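Local structure of tegumental protein 20.8 kDa (Clonorchis sinensis, 5X2D) at residues P4-V9 with E82-A87; P28-A33 with R86-W91; P75-Q80 with F90-E95. The protein probably binds calcium through its EF-hand part, which lies outside this chain, the C-terminal dynein light chain-like domain of the whole protein. All blocks are in the same frame, centred on the assembly; numbering follows the deposited sequence.

Overall arrangement
All three contacts converge on the hairpin of strands 78-83 and 87-92, the middle of a four-stranded antiparallel sheet whose outermost strands within this chain are 7-13 and 58-63. Contact 1 ties the N-terminal strand to the hairpin near its turn. Contact 2 lies about 9 Å from it, centre to centre, and joins the loop after helix 16-29 to Arg86 and Tyr88 at the start of strand 87-92; the two share Arg86 and Ala87. Contact 3 closes the far, open end of the hairpin, with its centre about 19 Å from that of contact 1 and about 16 Å from that of contact 2. Contacts 1 and 2 bring N-terminal parts (4-9, 28-33) to the C-terminal hairpin, while contact 3 is internal to it.

Contact 1 (P4-V9 with E82-A87); sequences PPEIIV and ELYNRA
Ile8 and Glu82 face each other as an antiparallel hydrogen-bonded pair, each N-H reaching the other's carbonyl: Ile8 N to Glu82 O at 3.0 Å and Glu82 N to Ile8 O at 2.9 Å, both nearly straight at 170°. Their side chains leave the sheet on the same face, with Ile8 CB and Glu82 CB 4.4 Å apart. The pair attaches strand 7-13, outermost within this chain, to strand 78-83 of the dynein light chain-like domain; on the other face Ile7 and Leu83 are buried against helix 16-29, both touching Ile27. Leu83 CG is anti to the backbone N (chi1 177°), and its CD1 lies against both Glu6 and Ile7, 3.9 Å from Ile7 CG1. Next to Ile7, Glu6 adds its aliphatic part. Its CB rests 3.5 Å from Leu83 CD1, while its CG approaches Tyr84 OH at 3.6 Å. Glu6 and Tyr84 lie side by side and point the same way, carboxylate and ring planes 56° apart. Tyr84 and Asn85 form a type I' hairpin turn, both with left-handed backbone angles, a conformation that asparagine tolerates well; Leu83 and Arg86 exchange backbone hydrogen bonds across its base.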
ATOM      1  N   PRO A   4      -9.580   4.739 -20.803  1.00115.08           N
ATOM      2  CA  PRO A   4     -10.810   5.487 -20.575  1.00119.20           C
ATOM      3  C   PRO A   4     -10.521   6.747 -19.743  1.00113.66           C
ATOM      4  O   PRO A   4      -9.546   6.761 -18.980  1.00104.76           O
ATOM      5  CB  PRO A   4     -11.681   4.480 -19.813  1.00119.24           C
ATOM      6  CG  PRO A   4     -11.201   3.159 -20.263  1.00116.23           C
ATOM      7  CD  PRO A   4      -9.714   3.325 -20.409  1.00112.32           C
ATOM      8  N   PRO A   5     -11.304   7.820 -19.949  1.00107.92           N
ATOM      9  CA  PRO A   5     -11.074   9.069 -19.213  1.00108.14           C
ATOM     10  C   PRO A   5     -11.316   8.958 -17.704  1.00106.74           C
ATOM     11  O   PRO A   5     -10.685   9.692 -16.938  1.00105.58           O
ATOM     12  CB  PRO A   5     -12.063  10.040 -19.859  1.00115.49           C
ATOM     13  CG  PRO A   5     -13.068   9.179 -20.550  1.00119.02           C
ATOM     14  CD  PRO A   5     -12.329   7.970 -20.994  1.00112.86           C
ATOM     15  N   GLU A   6     -12.193   8.048 -17.286  1.00111.89           N
ATOM     16  CA  GLU A   6     -12.461   7.841 -15.862  1.00118.87           C
ATOM     17  C   GLU A   6     -11.190   7.520 -15.097  1.00117.02           C
ATOM     18  O   GLU A   6     -11.019   7.965 -13.964  1.00121.30           O
ATOM     19  CB  GLU A   6     -13.465   6.703 -15.625  1.00120.65           C
ATOM     20  CG  GLU A   6     -14.707   6.672 -16.500  1.00133.53           C
ATOM     21  CD  GLU A   6     -14.465   6.011 -17.837  1.00139.68           C
ATOM     22  OE1 GLU A   6     -13.455   6.358 -18.478  1.00140.47           O
ATOM     23  OE2 GLU A   6     -15.250   5.119 -18.229  1.00141.74           O
ATOM     24  N   ILE A   7     -10.304   6.745 -15.721  1.00107.03           N
ATOM     25  CA  ILE A   7      -9.065   6.336 -15.077  1.00 99.12           C
ATOM     26  C   ILE A   7      -7.976   7.393 -15.113  1.00 95.50           C
ATOM     27  O   ILE A   7      -7.546   7.836 -16.173  1.00108.11           O
ATOM     28  CB  ILE A   7      -8.549   5.033 -15.702  1.00 92.96           C
ATOM     29  CG1 ILE A   7      -9.291   3.863 -15.064  1.00 93.53           C
ATOM     30  CG2 ILE A   7      -7.059   4.849 -15.446  1.00 90.42           C
ATOM     31  CD1 ILE A   7      -9.337   2.677 -15.901  1.00 93.64           C
ATOM     32  N   ILE A   8      -7.525   7.775 -13.925  1.00 91.97           N
ATOM     33  CA  ILE A   8      -6.449   8.736 -13.793  1.00 91.25           C
ATOM     34  C   ILE A   8      -5.234   8.017 -13.239  1.00 91.58           C
ATOM     35  O   ILE A   8      -5.212   7.619 -12.071  1.00 86.04           O
ATOM     36  CB  ILE A   8      -6.811   9.915 -12.866  1.00 94.39           C
ATOM     37  CG1 ILE A   8      -7.945  10.750 -13.460  1.00 99.05           C
ATOM     38  CG2 ILE A   8      -5.572  10.761 -12.568  1.00 93.82           C
ATOM     39  CD1 ILE A   8      -9.310  10.360 -12.976  1.00101.41           C
ATOM     40  N   VAL A   9      -4.228   7.862 -14.091  1.00 85.04           N
ATOM     41  CA  VAL A   9      -3.034   7.119 -13.757  1.00 81.26           C
ATOM     42  C   VAL A   9      -2.178   7.885 -12.746  1.00 80.93           C
ATOM     43  O   VAL A   9      -1.898   9.070 -12.926  1.00 83.18           O
ATOM     44  CB  VAL A   9      -2.201   6.818 -15.018  1.00 80.06           C
ATOM     45  CG1 VAL A   9      -1.035   5.884 -14.671  1.00 76.32           C
ATOM     46  CG2 VAL A   9      -3.075   6.183 -16.069  1.00 81.42           C
ATOM     47  N   GLU A  82      -6.634   6.046 -10.164  1.00 92.77           N
ATOM     48  CA  GLU A  82      -7.846   6.487  -9.452  1.00 92.60           C
ATOM     49  C   GLU A  82      -9.057   6.331 -10.358  1.00 88.11           C
ATOM     50  O   GLU A  82      -9.058   6.807 -11.486  1.00100.25           O
ATOM     51  CB  GLU A  82      -7.751   7.954  -9.008  1.00 96.61           C
ATOM     52  CG  GLU A  82      -6.552   8.303  -8.141  1.00108.67           C
ATOM     53  CD  GLU A  82      -6.523   9.775  -7.746  1.00126.74           C
ATOM     54  OE1 GLU A  82      -7.542  10.476  -7.952  1.00132.89           O
ATOM     55  OE2 GLU A  82      -5.474  10.230  -7.234  1.00131.29           O
ATOM     56  N   LEU A  83     -10.064   5.623  -9.880  1.00 76.56           N
ATOM     57  CA  LEU A  83     -11.322   5.502 -10.602  1.00 84.74           C
ATOM     58  C   LEU A  83     -12.466   5.941  -9.673  1.00 95.56           C
ATOM     59  O   LEU A  83     -12.763   5.278  -8.653  1.00 82.97           O
ATOM     60  CB  LEU A  83     -11.524   4.073 -11.106  1.00 82.67           C
ATOM     61  CG  LEU A  83     -12.818   3.716 -11.839  1.00 86.27           C
ATOM     62  CD1 LEU A  83     -12.741   4.174 -13.282  1.00 89.78           C
ATOM     63  CD2 LEU A  83     -13.028   2.210 -11.769  1.00 84.82           C
ATOM     64  N   TYR A  84     -13.073   7.074 -10.034  1.00100.54           N
ATOM     65  CA  TYR A  84     -14.127   7.700  -9.252  1.00 87.91           C
ATOM     66  C   TYR A  84     -13.671   7.995  -7.815  1.00 93.19           C
ATOM     67  O   TYR A  84     -14.369   7.667  -6.834  1.00100.89           O
ATOM     68  CB  TYR A  84     -15.364   6.808  -9.261  1.00 91.13           C
ATOM     69  CG  TYR A  84     -15.917   6.510 -10.640  1.00 95.25           C
ATOM     70  CD1 TYR A  84     -15.925   7.476 -11.634  1.00 94.02           C
ATOM     71  CD2 TYR A  84     -16.413   5.248 -10.955  1.00 99.94           C
ATOM     72  CE1 TYR A  84     -16.434   7.204 -12.903  1.00 93.77           C
ATOM     73  CE2 TYR A  84     -16.919   4.965 -12.222  1.00 98.58           C
ATOM     74  CZ  TYR A  84     -16.926   5.946 -13.187  1.00 93.03           C
ATOM     75  OH  TYR A  84     -17.420   5.665 -14.440  1.00 87.30           O
ATOM     76  N   ASN A  85     -12.497   8.612  -7.700  1.00 95.87           N
ATOM     77  CA  ASN A  85     -11.891   8.941  -6.403  1.00114.44           C
ATOM     78  C   ASN A  85     -11.760   7.749  -5.436  1.00118.25           C
ATOM     79  O   ASN A  85     -11.970   7.887  -4.225  1.00113.11           O
ATOM     80  CB  ASN A  85     -12.676  10.070  -5.725  1.00126.22           C
ATOM     81  CG  ASN A  85     -11.768  11.081  -5.040  1.00134.18           C
ATOM     82  OD1 ASN A  85     -10.552  11.070  -5.235  1.00137.83           O
ATOM     83  ND2 ASN A  85     -12.360  11.978  -4.257  1.00137.16           N
ATOM     84  N   ARG A  86     -11.415   6.585  -5.987  1.00109.75           N
ATOM     85  CA  ARG A  86     -10.979   5.436  -5.198  1.00101.34           C
ATOM     86  C   ARG A  86      -9.761   4.840  -5.888  1.00108.70           C
ATOM     87  O   ARG A  86      -9.845   4.421  -7.043  1.00110.76           O
ATOM     88  CB  ARG A  86     -12.094   4.404  -5.059  1.00 94.08           C
ATOM     89  CG  ARG A  86     -12.228   3.863  -3.652  1.00 94.93           C
ATOM     90  CD  ARG A  86     -13.606   3.263  -3.376  1.00 93.36           C
ATOM     91  NE  ARG A  86     -13.931   2.136  -4.252  1.00100.12           N
ATOM     92  CZ  ARG A  86     -15.040   1.402  -4.146  1.00104.81           C
ATOM     93  NH1 ARG A  86     -15.926   1.662  -3.190  1.00 99.87           N
ATOM     94  NH2 ARG A  86     -15.261   0.399  -4.989  1.00108.28           N
ATOM     95  N   ALA A  87      -8.625   4.824  -5.198  1.00106.73           N
ATOM     96  CA  ALA A  87      -7.370   4.399  -5.823  1.00 94.07           C
ATOM     97  C   ALA A  87      -7.210   2.896  -5.823  1.00 83.94           C
ATOM     98  O   ALA A  87      -7.609   2.214  -4.874  1.00 77.26           O
ATOM     99  CB  ALA A  87      -6.171   5.043  -5.129  1.00 89.45           C
TER

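Contact 2 (P28-A33 with R86-W91); sequences PIAPGA and RAYLFW
Arg86 turns its guanidinium end-on to the carbonyl of Ala33, and two of its nitrogens share that single acceptor. NH1 lies 2.6 Å from Ala33 O and NH2 lies 2.9 Å from it; the oxygen is close to the guanidinium plane, and both donors lie in the carbonyl plane. Neither bond is straight, with N-H...O angles of 144° and 131°, as expected when one atom is held between two donors of the same group. The arginine chain bends at chi3 (61°), which sets NE, and its other edge, NE and NH2, turns to the hydroxyl of Tyr88. Both bonds there are weak, NH2 to Tyr88 OH measuring 3.4 Å. NH2 therefore serves two acceptors, Ala33 O through a bent bond and Tyr88 OH through a weak one. Ala30 O is also near NH2, but the angle is too poor for a bond; that carbonyl instead takes the N-H of Ala33 at 3.2 Å, closing a type I turn from Ala30 to Ala33. Tyr88 supplies an apolar contact as well: Ala30 CB sits 3.8 Å from its CZ, and a residue as small as alanine lets the hydroxyl end of the ring come close to the backbone. The long, multivalent arginine suits this buried place, since it can reach from the hairpin turn, just ahead of strand 87-92, to the Ala33 carbonyl. The result is a buried join between the linker of helices 16-29 and 36-54 and the central sheet, within the helices-on-sheet architecture of dynein light chains.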
ATOM      1  N   PRO A  28     -16.275  -1.886 -14.719  1.00121.52           N
ATOM      2  CA  PRO A  28     -17.653  -2.316 -14.450  1.00125.16           C
ATOM      3  C   PRO A  28     -17.924  -2.818 -13.022  1.00121.74           C
ATOM      4  O   PRO A  28     -18.941  -2.422 -12.452  1.00135.33           O
ATOM      5  CB  PRO A  28     -17.867  -3.442 -15.474  1.00121.29           C
ATOM      6  CG  PRO A  28     -16.494  -3.894 -15.849  1.00118.69           C
ATOM      7  CD  PRO A  28     -15.668  -2.653 -15.821  1.00117.67           C
ATOM      8  N   ILE A  29     -17.065  -3.654 -12.447  1.00106.09           N
ATOM      9  CA  ILE A  29     -17.406  -4.245 -11.153  1.00113.14           C
ATOM     10  C   ILE A  29     -16.885  -3.490  -9.920  1.00119.29           C
ATOM     11  O   ILE A  29     -17.323  -3.765  -8.799  1.00120.07           O
ATOM     12  CB  ILE A  29     -16.929  -5.716 -11.062  1.00109.80           C
ATOM     13  CG1 ILE A  29     -15.431  -5.838 -11.341  1.00 98.21           C
ATOM     14  CG2 ILE A  29     -17.681  -6.564 -12.074  1.00114.16           C
ATOM     15  CD1 ILE A  29     -14.855  -7.184 -10.958  1.00 92.11           C
ATOM     16  N   ALA A  30     -15.958  -2.554 -10.113  1.00117.99           N
ATOM     17  CA  ALA A  30     -15.346  -1.843  -8.980  1.00119.52           C
ATOM     18  C   ALA A  30     -16.260  -0.819  -8.273  1.00119.77           C
ATOM     19  O   ALA A  30     -16.408  -0.875  -7.055  1.00121.52           O
ATOM     20  CB  ALA A  30     -14.038  -1.177  -9.418  1.00120.43           C
ATOM     21  N   PRO A  31     -16.862   0.130  -9.019  1.00121.42           N
ATOM     22  CA  PRO A  31     -17.711   1.142  -8.364  1.00124.45           C
ATOM     23  C   PRO A  31     -18.963   0.601  -7.658  1.00130.03           C
ATOM     24  O   PRO A  31     -19.571   1.317  -6.853  1.00122.00           O
ATOM     25  CB  PRO A  31     -18.132   2.049  -9.525  1.00122.20           C
ATOM     26  CG  PRO A  31     -17.942   1.232 -10.745  1.00120.45           C
ATOM     27  CD  PRO A  31     -16.753   0.383 -10.465  1.00117.67           C
ATOM     28  N   GLY A  32     -19.347  -0.633  -7.959  1.00142.90           N
ATOM     29  CA  GLY A  32     -20.492  -1.236  -7.308  1.00147.33           C
ATOM     30  C   GLY A  32     -20.253  -1.531  -5.842  1.00148.54           C
ATOM     31  O   GLY A  32     -21.181  -1.484  -5.033  1.00159.19           O
ATOM     32  N   ALA A  33     -19.006  -1.811  -5.485  1.00117.02           N
ATOM     33  CA  ALA A  33     -18.722  -2.305  -4.141  1.00111.82           C
ATOM     34  C   ALA A  33     -18.373  -1.211  -3.108  1.00120.84           C
ATOM     35  O   ALA A  33     -17.389  -0.477  -3.290  1.00115.80           O
ATOM     36  CB  ALA A  33     -17.608  -3.341  -4.205  1.00114.48           C
ATOM     37  N   ARG A  86     -11.415   6.585  -5.987  1.00109.75           N
ATOM     38  CA  ARG A  86     -10.979   5.436  -5.198  1.00101.34           C
ATOM     39  C   ARG A  86      -9.761   4.840  -5.888  1.00108.70           C
ATOM     40  O   ARG A  86      -9.845   4.421  -7.043  1.00110.76           O
ATOM     41  CB  ARG A  86     -12.094   4.404  -5.059  1.00 94.08           C
ATOM     42  CG  ARG A  86     -12.228   3.863  -3.652  1.00 94.93           C
ATOM     43  CD  ARG A  86     -13.606   3.263  -3.376  1.00 93.36           C
ATOM     44  NE  ARG A  86     -13.931   2.136  -4.252  1.00100.12           N
ATOM     45  CZ  ARG A  86     -15.040   1.402  -4.146  1.00104.81           C
ATOM     46  NH1 ARG A  86     -15.926   1.662  -3.190  1.00 99.87           N
ATOM     47  NH2 ARG A  86     -15.261   0.399  -4.989  1.00108.28           N
ATOM     48  N   ALA A  87      -8.625   4.824  -5.198  1.00106.73           N
ATOM     49  CA  ALA A  87      -7.370   4.399  -5.823  1.00 94.07           C
ATOM     50  C   ALA A  87      -7.210   2.896  -5.823  1.00 83.94           C
ATOM     51  O   ALA A  87      -7.609   2.214  -4.874  1.00 77.26           O
ATOM     52  CB  ALA A  87      -6.171   5.043  -5.129  1.00 89.45           C
ATOM     53  N   TYR A  88      -6.582   2.401  -6.886  1.00 79.42           N
ATOM     54  CA  TYR A  88      -6.302   0.987  -7.052  1.00 71.21           C
ATOM     55  C   TYR A  88      -4.814   0.785  -7.286  1.00 79.19           C
ATOM     56  O   TYR A  88      -4.238   1.357  -8.212  1.00 95.08           O
ATOM     57  CB  TYR A  88      -7.123   0.410  -8.213  1.00 82.43           C
ATOM     58  CG  TYR A  88      -8.613   0.477  -7.960  1.00 91.18           C
ATOM     59  CD1 TYR A  88      -9.340   1.620  -8.274  1.00100.12           C
ATOM     60  CD2 TYR A  88      -9.288  -0.587  -7.359  1.00 91.81           C
ATOM     61  CE1 TYR A  88     -10.695   1.692  -8.027  1.00103.48           C
ATOM     62  CE2 TYR A  88     -10.647  -0.521  -7.104  1.00101.47           C
ATOM     63  CZ  TYR A  88     -11.347   0.622  -7.441  1.00110.69           C
ATOM     64  OH  TYR A  88     -12.704   0.704  -7.187  1.00123.73           O
ATOM     65  N   LEU A  89      -4.182  -0.013  -6.437  1.00 76.94           N
ATOM     66  CA  LEU A  89      -2.761  -0.293  -6.586  1.00 77.56           C
ATOM     67  C   LEU A  89      -2.530  -1.754  -6.992  1.00 78.83           C
ATOM     68  O   LEU A  89      -3.012  -2.684  -6.320  1.00 75.89           O
ATOM     69  CB  LEU A  89      -2.001   0.025  -5.286  1.00 76.67           C
ATOM     70  CG  LEU A  89      -1.792   1.503  -4.951  1.00 78.68           C
ATOM     71  CD1 LEU A  89      -2.993   2.014  -4.218  1.00 77.10           C
ATOM     72  CD2 LEU A  89      -0.532   1.757  -4.145  1.00 74.06           C
ATOM     73  N   PHE A  90      -1.811  -1.959  -8.092  1.00 74.23           N
ATOM     74  CA  PHE A  90      -1.432  -3.309  -8.499  1.00 79.20           C
ATOM     75  C   PHE A  90       0.074  -3.505  -8.410  1.00 84.40           C
ATOM     76  O   PHE A  90       0.847  -2.645  -8.854  1.00 83.85           O
ATOM     77  CB  PHE A  90      -1.919  -3.619  -9.914  1.00 67.16           C
ATOM     78  CG  PHE A  90      -3.419  -3.696 -10.029  1.00 74.68           C
ATOM     79  CD1 PHE A  90      -4.201  -2.531  -9.974  1.00 74.93           C
ATOM     80  CD2 PHE A  90      -4.059  -4.924 -10.168  1.00 67.91           C
ATOM     81  CE1 PHE A  90      -5.590  -2.590 -10.081  1.00 80.18           C
ATOM     82  CE2 PHE A  90      -5.448  -4.997 -10.270  1.00 87.25           C
ATOM     83  CZ  PHE A  90      -6.218  -3.825 -10.225  1.00 85.84           C
ATOM     84  N   TRP A  91       0.466  -4.633  -7.815  1.00 78.44           N
ATOM     85  CA  TRP A  91       1.847  -5.099  -7.763  1.00 82.03           C
ATOM     86  C   TRP A  91       1.899  -6.561  -8.129  1.00 78.21           C
ATOM     87  O   TRP A  91       1.335  -7.382  -7.418  1.00 84.98           O
ATOM     88  CB  TRP A  91       2.452  -4.994  -6.360  1.00 93.46           C
ATOM     89  CG  TRP A  91       2.645  -3.652  -5.782  1.00107.32           C
ATOM     90  CD1 TRP A  91       3.454  -2.662  -6.251  1.00107.31           C
ATOM     91  CD2 TRP A  91       2.062  -3.159  -4.570  1.00118.00           C
ATOM     92  NE1 TRP A  91       3.395  -1.571  -5.418  1.00114.60           N
ATOM     93  CE2 TRP A  91       2.546  -1.849  -4.378  1.00115.80           C
ATOM     94  CE3 TRP A  91       1.172  -3.697  -3.632  1.00123.55           C
ATOM     95  CZ2 TRP A  91       2.169  -1.067  -3.292  1.00109.70           C
ATOM     96  CZ3 TRP A  91       0.801  -2.921  -2.559  1.00120.51           C
ATOM     97  CH2 TRP A  91       1.306  -1.622  -2.396  1.00115.49           C
TER

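Contact 3 (P75-Q80 with F90-E95); sequences PNMSFQ and FWQTSE
The open end of a beta hairpin is formed here, strand 78-80 running against strand 90-92 at 176° between their directions, in the middle of the dynein light chain-like sheet. Phe79 and Phe90 are a hydrogen-bonded pair: Phe90 N meets Phe79 O at 2.8 Å, and Phe79 N meets Phe90 O at 3.1 Å. Their side chains share one face, and both touch Ile22 of helix 16-29, so aromatic residues suit the buried side. One step on, Gln92 N, at the end of its strand, bonds at 3.1 Å to Met77 O, just ahead of the other strand, and the side chain of Asn76 then extends the ladder, its ND2 giving a hydrogen to Gln92 O at 3.2 Å. That donor stands above the carbonyl plane, 51° out of it, although the oxygen lies near the plane of the asparagine amide. An asparagine fits because its short amide can take the place of a backbone N-H where the 75-80 segment is not yet a strand. Gln92 CG is anti to the backbone N (chi1 176°), and the extended side chain crosses that of Asn76 at about a right angle. OE1 lies beside the aliphatic part of Met77 (CG), while NE2 bonds to Gly55 O. On the face opposite the two phenylalanines, Ser78 and Trp91 form the neighbouring non-hydrogen-bonded pair, and Ser78 CB lies 3.8 Å from Trp91 CD1.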
ATOM      1  N   PRO A  75      10.459  -3.787  -8.378  1.00 77.51           N
ATOM      2  CA  PRO A  75      10.888  -4.746  -9.397  1.00 68.95           C
ATOM      3  C   PRO A  75       9.855  -5.220 -10.421  1.00 66.38           C
ATOM      4  O   PRO A  75      10.228  -5.298 -11.587  1.00 74.32           O
ATOM      5  CB  PRO A  75      11.358  -5.939  -8.550  1.00 69.20           C
ATOM      6  CG  PRO A  75      10.572  -5.867  -7.339  1.00 80.07           C
ATOM      7  CD  PRO A  75      10.328  -4.421  -7.057  1.00 87.39           C
ATOM      8  N   ASN A  76       8.611  -5.512 -10.056  1.00 58.29           N
ATOM      9  CA  ASN A  76       7.742  -6.050 -11.094  1.00 74.66           C
ATOM     10  C   ASN A  76       6.708  -5.052 -11.582  1.00 79.38           C
ATOM     11  O   ASN A  76       6.768  -3.867 -11.226  1.00 94.43           O
ATOM     12  CB  ASN A  76       7.077  -7.334 -10.635  1.00 76.39           C
ATOM     13  CG  ASN A  76       8.087  -8.459 -10.410  1.00 80.32           C
ATOM     14  OD1 ASN A  76       8.970  -8.715 -11.251  1.00 74.84           O
ATOM     15  ND2 ASN A  76       7.958  -9.142  -9.273  1.00 68.02           N
ATOM     16  N   MET A  77       5.821  -5.507 -12.467  1.00 78.73           N
ATOM     17  CA  MET A  77       4.804  -4.620 -13.015  1.00 73.86           C
ATOM     18  C   MET A  77       4.059  -4.006 -11.861  1.00 72.14           C
ATOM     19  O   MET A  77       3.842  -4.673 -10.858  1.00 64.62           O
ATOM     20  CB  MET A  77       3.816  -5.338 -13.929  1.00 70.97           C
ATOM     21  CG  MET A  77       4.380  -6.387 -14.814  1.00 72.44           C
ATOM     22  SD  MET A  77       3.360  -6.572 -16.292  1.00 90.04           S
ATOM     23  CE  MET A  77       3.290  -8.376 -16.318  1.00 71.02           C
ATOM     24  N   SER A  78       3.782  -2.713 -11.967  1.00 57.36           N
ATOM     25  CA  SER A  78       2.961  -2.034 -11.011  1.00 57.60           C
ATOM     26  C   SER A  78       2.169  -0.947 -11.700  1.00 78.16           C
ATOM     27  O   SER A  78       2.690  -0.186 -12.526  1.00 80.71           O
ATOM     28  CB  SER A  78       3.799  -1.502  -9.849  1.00 57.84           C
ATOM     29  OG  SER A  78       4.714  -0.524 -10.241  1.00 77.32           O
ATOM     30  N   PHE A  79       0.891  -0.884 -11.360  1.00 70.76           N
ATOM     31  CA  PHE A  79      -0.016   0.072 -11.964  1.00 70.77           C
ATOM     32  C   PHE A  79      -0.782   0.752 -10.840  1.00 73.62           C
ATOM     33  O   PHE A  79      -1.230   0.076  -9.912  1.00 68.98           O
ATOM     34  CB  PHE A  79      -0.946  -0.666 -12.926  1.00 66.60           C
ATOM     35  CG  PHE A  79      -1.904   0.208 -13.666  1.00 73.26           C
ATOM     36  CD1 PHE A  79      -1.634   1.554 -13.874  1.00 78.95           C
ATOM     37  CD2 PHE A  79      -3.066  -0.342 -14.202  1.00 71.66           C
ATOM     38  CE1 PHE A  79      -2.520   2.348 -14.596  1.00 77.21           C
ATOM     39  CE2 PHE A  79      -3.954   0.433 -14.920  1.00 67.54           C
ATOM     40  CZ  PHE A  79      -3.677   1.787 -15.129  1.00 69.77           C
ATOM     41  N   GLN A  80      -0.911   2.075 -10.875  1.00 72.66           N
ATOM     42  CA  GLN A  80      -1.652   2.744  -9.806  1.00 77.05           C
ATOM     43  C   GLN A  80      -2.569   3.805 -10.388  1.00 77.62           C
ATOM     44  O   GLN A  80      -2.087   4.749 -10.976  1.00 79.21           O
ATOM     45  CB  GLN A  80      -0.694   3.367  -8.780  1.00 74.51           C
ATOM     46  CG  GLN A  80       0.209   2.356  -8.077  1.00 63.05           C
ATOM     47  CD  GLN A  80       1.030   2.967  -6.962  1.00 64.29           C
ATOM     48  OE1 GLN A  80       0.832   4.111  -6.590  1.00 85.88           O
ATOM     49  NE2 GLN A  80       2.006   2.224  -6.473  1.00 77.23           N
ATOM     50  N   PHE A  90      -1.811  -1.959  -8.092  1.00 74.23           N
ATOM     51  CA  PHE A  90      -1.432  -3.309  -8.499  1.00 79.20           C
ATOM     52  C   PHE A  90       0.074  -3.505  -8.410  1.00 84.40           C
ATOM     53  O   PHE A  90       0.847  -2.645  -8.854  1.00 83.85           O
ATOM     54  CB  PHE A  90      -1.919  -3.619  -9.914  1.00 67.16           C
ATOM     55  CG  PHE A  90      -3.419  -3.696 -10.029  1.00 74.68           C
ATOM     56  CD1 PHE A  90      -4.201  -2.531  -9.974  1.00 74.93           C
ATOM     57  CD2 PHE A  90      -4.059  -4.924 -10.168  1.00 67.91           C
ATOM     58  CE1 PHE A  90      -5.590  -2.590 -10.081  1.00 80.18           C
ATOM     59  CE2 PHE A  90      -5.448  -4.997 -10.270  1.00 87.25           C
ATOM     60  CZ  PHE A  90      -6.218  -3.825 -10.225  1.00 85.84           C
ATOM     61  N   TRP A  91       0.466  -4.633  -7.815  1.00 78.44           N
ATOM     62  CA  TRP A  91       1.847  -5.099  -7.763  1.00 82.03           C
ATOM     63  C   TRP A  91       1.899  -6.561  -8.129  1.00 78.21           C
ATOM     64  O   TRP A  91       1.335  -7.382  -7.418  1.00 84.98           O
ATOM     65  CB  TRP A  91       2.452  -4.994  -6.360  1.00 93.46           C
ATOM     66  CG  TRP A  91       2.645  -3.652  -5.782  1.00107.32           C
ATOM     67  CD1 TRP A  91       3.454  -2.662  -6.251  1.00107.31           C
ATOM     68  CD2 TRP A  91       2.062  -3.159  -4.570  1.00118.00           C
ATOM     69  NE1 TRP A  91       3.395  -1.571  -5.418  1.00114.60           N
ATOM     70  CE2 TRP A  91       2.546  -1.849  -4.378  1.00115.80           C
ATOM     71  CE3 TRP A  91       1.172  -3.697  -3.632  1.00123.55           C
ATOM     72  CZ2 TRP A  91       2.169  -1.067  -3.292  1.00109.70           C
ATOM     73  CZ3 TRP A  91       0.801  -2.921  -2.559  1.00120.51           C
ATOM     74  CH2 TRP A  91       1.306  -1.622  -2.396  1.00115.49           C
ATOM     75  N   GLN A  92       2.649  -6.914  -9.157  1.00 71.64           N
ATOM     76  CA  GLN A  92       2.958  -8.311  -9.374  1.00 66.74           C
ATOM     77  C   GLN A  92       4.059  -8.679  -8.384  1.00 67.85           C
ATOM     78  O   GLN A  92       5.077  -8.032  -8.343  1.00 68.19           O
ATOM     79  CB  GLN A  92       3.384  -8.518 -10.805  1.00 67.03           C
ATOM     80  CG  GLN A  92       3.824  -9.898 -11.148  1.00 74.52           C
ATOM     81  CD  GLN A  92       4.256  -9.983 -12.593  1.00 81.37           C
ATOM     82  OE1 GLN A  92       4.986  -9.108 -13.095  1.00 69.84           O
ATOM     83  NE2 GLN A  92       3.774 -11.005 -13.290  1.00 91.97           N
ATOM     84  N   THR A  93       3.821  -9.653  -7.510  1.00 92.85           N
ATOM     85  CA  THR A  93       4.824  -9.974  -6.488  1.00 90.00           C
ATOM     86  C   THR A  93       5.767 -11.101  -6.900  1.00 89.89           C
ATOM     87  O   THR A  93       6.784 -11.295  -6.256  1.00 90.61           O
ATOM     88  CB  THR A  93       4.172 -10.360  -5.126  1.00 96.97           C
ATOM     89  OG1 THR A  93       3.162 -11.356  -5.328  1.00109.56           O
ATOM     90  CG2 THR A  93       3.527  -9.148  -4.454  1.00 85.14           C
ATOM     91  N   SER A  94       5.437 -11.828  -7.970  1.00 91.15           N
ATOM     92  CA  SER A  94       6.302 -12.869  -8.552  1.00 95.94           C
ATOM     93  C   SER A  94       5.847 -13.156  -9.976  1.00102.53           C
ATOM     94  O   SER A  94       4.738 -12.772 -10.341  1.00102.24           O
ATOM     95  CB  SER A  94       6.272 -14.163  -7.726  1.00105.92           C
ATOM     96  OG  SER A  94       7.065 -14.062  -6.555  1.00108.29           O
ATOM     97  N   GLU A  95       6.683 -13.795 -10.798  1.00101.60           N
ATOM     98  CA  GLU A  95       6.178 -14.293 -12.082  1.00101.66           C
ATOM     99  C   GLU A  95       6.446 -15.788 -12.257  1.00107.71           C
ATOM    100  O   GLU A  95       5.733 -16.626 -11.698  1.00112.08           O
ATOM    101  CB  GLU A  95       6.740 -13.476 -13.250  1.00108.03           C
ATOM    102  CG  GLU A  95       8.258 -13.445 -13.405  1.00124.25           C
ATOM    103  CD  GLU A  95       8.693 -12.565 -14.579  1.00127.36           C
ATOM    104  OE1 GLU A  95       8.292 -12.848 -15.732  1.00125.28           O
ATOM    105  OE2 GLU A  95       9.421 -11.578 -14.343  1.00122.73           O
TER